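Local coordinates for NADH dehydrogenase (PDB 4R81), which catalyses the oxidation of NADH with a quinone as electron acceptor, using bound FMN as its redox cofactor in a flavodoxin-like fold, at the interface of chains A and B. Coordinates in Å, arbitrary orientation; residue numbers count along the deposited sequence, not the author numbering. Chains: chain A/B, NADH dehydrogenase.

Contact 1: the interface of chains A and B. Residues chain A 13-16; chain B 52-53, 56.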
loop_
_atom_site.group_PDB
_atom_site.type_symbol
_atom_site.label_atom_id
_atom_site.label_comp_id
_atom_site.label_asym_id
_atom_site.label_seq_id
_atom_site.Cartn_x
_atom_site.Cartn_y
_atom_site.Cartn_z
ATOM N N PRO A 13 10.192 -3.330 -10.690
ATOM C CA PRO A 13 11.349 -4.236 -10.691
ATOM C C PRO A 13 11.989 -4.461 -12.061
ATOM O O PRO A 13 13.164 -4.832 -12.136
ATOM C CB PRO A 13 10.767 -5.564 -10.167
ATOM C CG PRO A 13 9.299 -5.491 -10.494
ATOM C CD PRO A 13 8.934 -4.023 -10.344
ATOM N N SER A 14 11.240 -4.242 -13.134
ATOM C CA SER A 14 11.686 -4.707 -14.437
ATOM C C SER A 14 12.486 -3.659 -15.187
ATOM O O SER A 14 12.151 -2.474 -15.156
ATOM C CB SER A 14 10.497 -5.171 -15.276
ATOM O OG SER A 14 10.942 -5.801 -16.466
ATOM N N ARG A 15 13.547 -4.110 -15.851
ATOM C CA ARG A 15 14.368 -3.255 -16.705
ATOM C C ARG A 15 13.516 -2.641 -17.810
ATOM O O ARG A 15 13.704 -1.487 -18.194
ATOM C CB ARG A 15 15.523 -4.061 -17.305
ATOM C CG ARG A 15 16.080 -3.474 -18.589
ATOM C CD ARG A 15 17.328 -4.204 -19.059
ATOM N NE ARG A 15 18.507 -3.824 -18.286
ATOM C CZ ARG A 15 19.694 -4.411 -18.399
ATOM N NH1 ARG A 15 19.862 -5.417 -19.248
ATOM N NH2 ARG A 15 20.712 -3.998 -17.654
ATOM N N LYS A 16 12.568 -3.425 -18.311
ATOM C CA LYS A 16 11.652 -2.955 -19.338
ATOM C C LYS A 16 10.208 -3.192 -18.904
ATOM O O LYS A 16 9.826 -4.305 -18.543
ATOM C CB LYS A 16 11.945 -3.644 -20.674
ATOM C CG LYS A 16 13.313 -3.305 -21.247
ATOM C CD LYS A 16 13.493 -3.881 -22.642
ATOM C CE LYS A 16 13.937 -5.335 -22.600
ATOM N NZ LYS A 16 15.364 -5.471 -22.184
ATOM N N SER B 52 9.805 -9.548 -7.499
ATOM C CA SER B 52 11.055 -9.494 -8.262
ATOM C C SER B 52 10.783 -9.335 -9.751
ATOM O O SER B 52 9.638 -9.475 -10.196
ATOM C CB SER B 52 11.854 -10.778 -8.038
ATOM O OG SER B 52 11.170 -11.889 -8.590
ATOM N N GLN B 53 11.829 -9.058 -10.530
ATOM C CA GLN B 53 11.675 -9.018 -11.979
ATOM C C GLN B 53 11.169 -10.359 -12.521
ATOM O O GLN B 53 10.289 -10.390 -13.387
ATOM C CB GLN B 53 12.978 -8.622 -12.683
ATOM C CG GLN B 53 12.799 -8.498 -14.197
ATOM C CD GLN B 53 14.055 -8.060 -14.926
ATOM O OE1 GLN B 53 14.170 -6.908 -15.345
ATOM N NE2 GLN B 53 14.992 -8.982 -15.102
ATOM N N TYR B 56 7.478 -10.781 -11.623
ATOM C CA TYR B 56 6.706 -9.838 -12.427
ATOM C C TYR B 56 6.483 -10.376 -13.836
ATOM O O TYR B 56 5.363 -10.349 -14.347
ATOM C CB TYR B 56 7.393 -8.465 -12.482
ATOM C CG TYR B 56 6.893 -7.586 -13.607
ATOM C CD1 TYR B 56 5.710 -6.867 -13.481
ATOM C CD2 TYR B 56 7.606 -7.479 -14.795
ATOM C CE1 TYR B 56 5.249 -6.070 -14.514
ATOM C CE2 TYR B 56 7.159 -6.685 -15.833
ATOM C CZ TYR B 56 5.980 -5.984 -15.691
ATOM O OH TYR B 56 5.548 -5.195 -16.732
#

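Contact 2: the interface of chains A and B. Residues chain A 92-93, 95-98; chain B 101, 105, 160.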
loop_
_atom_site.group_PDB
_atom_site.type_symbol
_atom_site.label_atom_id
_atom_site.label_comp_id
_atom_site.label_asym_id
_atom_site.label_seq_id
_atom_site.Cartn_x
_atom_site.Cartn_y
_atom_site.Cartn_z
ATOM N N TRP A 92 -0.828 -1.942 -8.249
ATOM C CA TRP A 92 -0.831 -3.328 -7.783
ATOM C C TRP A 92 -1.764 -3.461 -6.586
ATOM O O TRP A 92 -1.507 -2.881 -5.528
ATOM C CB TRP A 92 0.572 -3.793 -7.366
ATOM C CG TRP A 92 1.542 -3.999 -8.492
ATOM C CD1 TRP A 92 1.280 -3.938 -9.831
ATOM C CD2 TRP A 92 2.941 -4.281 -8.367
ATOM N NE1 TRP A 92 2.433 -4.168 -10.547
ATOM C CE2 TRP A 92 3.466 -4.382 -9.672
ATOM C CE3 TRP A 92 3.799 -4.468 -7.274
ATOM C CZ2 TRP A 92 4.817 -4.658 -9.917
ATOM C CZ3 TRP A 92 5.143 -4.738 -7.516
ATOM C CH2 TRP A 92 5.639 -4.822 -8.832
ATOM N N TRP A 93 -2.835 -4.229 -6.740
ATOM C CA TRP A 93 -3.823 -4.392 -5.669
ATOM C C TRP A 93 -4.286 -3.038 -5.127
ATOM O O TRP A 93 -4.411 -2.815 -3.920
ATOM C CB TRP A 93 -3.332 -5.397 -4.595
ATOM C CG TRP A 93 -3.072 -6.709 -5.289
ATOM C CD1 TRP A 93 -1.863 -7.235 -5.633
ATOM C CD2 TRP A 93 -4.063 -7.593 -5.834
ATOM N NE1 TRP A 93 -2.039 -8.415 -6.331
ATOM C CE2 TRP A 93 -3.380 -8.655 -6.464
ATOM C CE3 TRP A 93 -5.461 -7.601 -5.823
ATOM C CZ2 TRP A 93 -4.052 -9.716 -7.090
ATOM C CZ3 TRP A 93 -6.128 -8.654 -6.439
ATOM C CH2 TRP A 93 -5.422 -9.702 -7.056
ATOM N N ASP A 95 -3.042 -0.095 -4.898
ATOM C CA ASP A 95 -2.153 0.885 -4.279
ATOM C C ASP A 95 -0.772 0.715 -4.914
ATOM O O ASP A 95 -0.595 -0.105 -5.815
ATOM C CB ASP A 95 -2.141 0.706 -2.751
ATOM C CG ASP A 95 -1.495 1.879 -1.999
ATOM O OD1 ASP A 95 -1.144 2.913 -2.605
ATOM O OD2 ASP A 95 -1.344 1.761 -0.764
ATOM N N CYS A 96 0.197 1.496 -4.465
ATOM C CA CYS A 96 1.508 1.372 -5.069
ATOM C C CYS A 96 2.226 0.066 -4.675
ATOM O O CYS A 96 1.823 -0.646 -3.741
ATOM C CB CYS A 96 2.349 2.613 -4.768
ATOM S SG CYS A 96 2.534 2.868 -3.039
ATOM N N PRO A 97 3.260 -0.290 -5.453
ATOM C CA PRO A 97 4.060 -1.464 -5.103
ATOM C C PRO A 97 4.578 -1.330 -3.685
ATOM O O PRO A 97 4.796 -0.208 -3.215
ATOM C CB PRO A 97 5.229 -1.376 -6.085
ATOM C CG PRO A 97 4.610 -0.780 -7.301
ATOM C CD PRO A 97 3.676 0.272 -6.753
ATOM N N ALA A 98 4.758 -2.459 -3.010
ATOM C CA ALA A 98 5.280 -2.467 -1.650
ATOM C C ALA A 98 6.547 -1.634 -1.513
ATOM O O ALA A 98 6.751 -0.986 -0.480
ATOM C CB ALA A 98 5.537 -3.891 -1.193
ATOM N N LYS B 101 1.660 -5.273 2.292
ATOM C CA LYS B 101 1.337 -4.938 0.906
ATOM C C LYS B 101 2.059 -5.890 -0.041
ATOM O O LYS B 101 1.476 -6.391 -1.003
ATOM C CB LYS B 101 1.707 -3.488 0.575
ATOM C CG LYS B 101 1.415 -3.100 -0.869
ATOM C CD LYS B 101 -0.034 -3.427 -1.258
ATOM C CE LYS B 101 -0.438 -2.791 -2.581
ATOM N NZ LYS B 101 0.537 -3.019 -3.703
ATOM N N ASP B 105 1.096 -8.446 -3.153
ATOM C CA ASP B 105 1.753 -8.363 -4.458
ATOM C C ASP B 105 2.304 -9.718 -4.897
ATOM O O ASP B 105 2.206 -10.086 -6.069
ATOM C CB ASP B 105 2.926 -7.379 -4.428
ATOM C CG ASP B 105 2.505 -5.951 -4.172
ATOM O OD1 ASP B 105 1.297 -5.626 -4.280
ATOM O OD2 ASP B 105 3.406 -5.135 -3.864
ATOM N N ARG B 160 -8.976 -6.600 -2.545
ATOM C CA ARG B 160 -8.008 -7.612 -2.109
ATOM C C ARG B 160 -8.624 -8.856 -1.484
ATOM O O ARG B 160 -7.949 -9.874 -1.311
ATOM C CB ARG B 160 -7.026 -6.999 -1.105
ATOM C CG ARG B 160 -6.082 -5.983 -1.732
ATOM C CD ARG B 160 -5.167 -5.326 -0.711
ATOM N NE ARG B 160 -4.556 -4.115 -1.264
ATOM C CZ ARG B 160 -3.979 -3.158 -0.545
ATOM N NH1 ARG B 160 -3.920 -3.247 0.780
ATOM N NH2 ARG B 160 -3.472 -2.097 -1.158
HETATM O O HOH W 1 -0.171 -10.261 -7.497
#

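Contact 1: the interface of chains A and B
A:Arg15 and B:Gln53 make the polar link of this patch: the backbone N of A:Arg15 donates to OE1, the side-chain amide oxygen of B:Gln53, at 2.9 Å. The bond is nearly straight, 172° at the hydrogen, and the donor lies in the carbonyl plane of the amide. B:Gln53 stands at the start of helix 53-61; with CG anti to the backbone N (chi1 -177°) and the chain extended beyond it, the amide is carried along the 13-16 loop of chain A as far as A:Arg15.

Apolar contacts line the same path. The ring carbon CB of A:Pro13 packs 4.0 Å from CA of B:Gln53, while its CG faces CB of B:Tyr56 at 4.1 Å, the two side chains crossing at about a right angle. One turn along the helix, the methylene of A:Ser14 sits above the CD2-CE2 rim of the B:Tyr56 ring, beyond its border, with CB of A:Ser14 3.7 Å from CE2 of B:Tyr56.

Within the loop, the hydroxyl OG of A:Ser14 donates to the carbonyl O of A:Lys16 at 2.8 Å, from above the carbonyl plane. This internal bond probably helps hold the turn that presents the N-H of A:Arg15 to chain B.

The loop follows the FMN-binding A:His12, and B:Tyr56 is itself an FMN-binding residue, so this helix-to-loop contact joins the subunits beside the cofactor and probably helps shape its site.

Contact 2: the interface of chains A and B
NZ, the ammonium nitrogen of B:Lys101, is held by the backbone carbonyls of A:Trp92 and A:Cys96 across the interface and by the carboxylate of B:Asp105 on its own helix 98-107. NZ of B:Lys101 is 2.7 Å from O of A:Trp92, and O of A:Cys96 is equally near; in both cases the donor sits well above the carbonyl plane. A further bond, a salt bridge of 2.8 Å, runs from NZ of B:Lys101 to OD1 of B:Asp105, which uses its syn lone pair. Bends at chi2 (52°) and chi4 (49°) curl the lysine so that its tip enters the loop before helix 98-107 of chain A. Cut back to an alanine here, the chain would lose its ammonium group, and the carbonyls of A:Trp92 and A:Cys96 would probably be left without this donor and B:Asp105 without its charge partner.

B:Asp105 has a second role. OD2 of B:Asp105 accepts from the backbone N of A:Ala98 at 3.1 Å, nearly along the C-O axis. Because A:Ala98 begins helix 98-107, the carboxylate sits at a helix N-terminus, which would be expected to stabilise its negative charge. Its plane stands 77° from the A:Trp92 indole, whose CE3 lies 3.7 Å from CG of B:Asp105. CG of A:Pro97 packs over one indole face, toward the rim.

At the other end of the patch, B:Arg160 approaches side-on with NE and NH2, both donating to O of A:Trp93. That oxygen lies close to the guanidinium plane, and NE of B:Arg160 meets O of A:Trp93 on a lone pair at 3.0 Å. CD of B:Lys101 lies over one guanidinium face, toward the rim, packing the two basic side chains together.

The FMN-binding A:Trp93 also points the edge of its indole at chain B: NE1 of A:Trp93 is 2.9 Å from a water that is in turn 2.8 Å from the backbone O of B:Asp105.

The C-alpha centres of contact 1 and contact 2 lie about 15 Å apart on one two-fold symmetric interface, so each has a twin with the chains exchanged. They share no residues: contact 1 sets helix 53-61 of chain B against the 13-16 loop of chain A, whereas contact 2 sets helices 98-107 and 148-162 of chain B against the 92-98 segment of chain A. Both include residues of the FMN site: B:Tyr56 in contact 1, A:Trp93 and B:Asp105 in contact 2. The arrangement suggests that dimer assembly and the formation of the flavin sites are coupled, with both subunits contributing to the cofactor's surroundings.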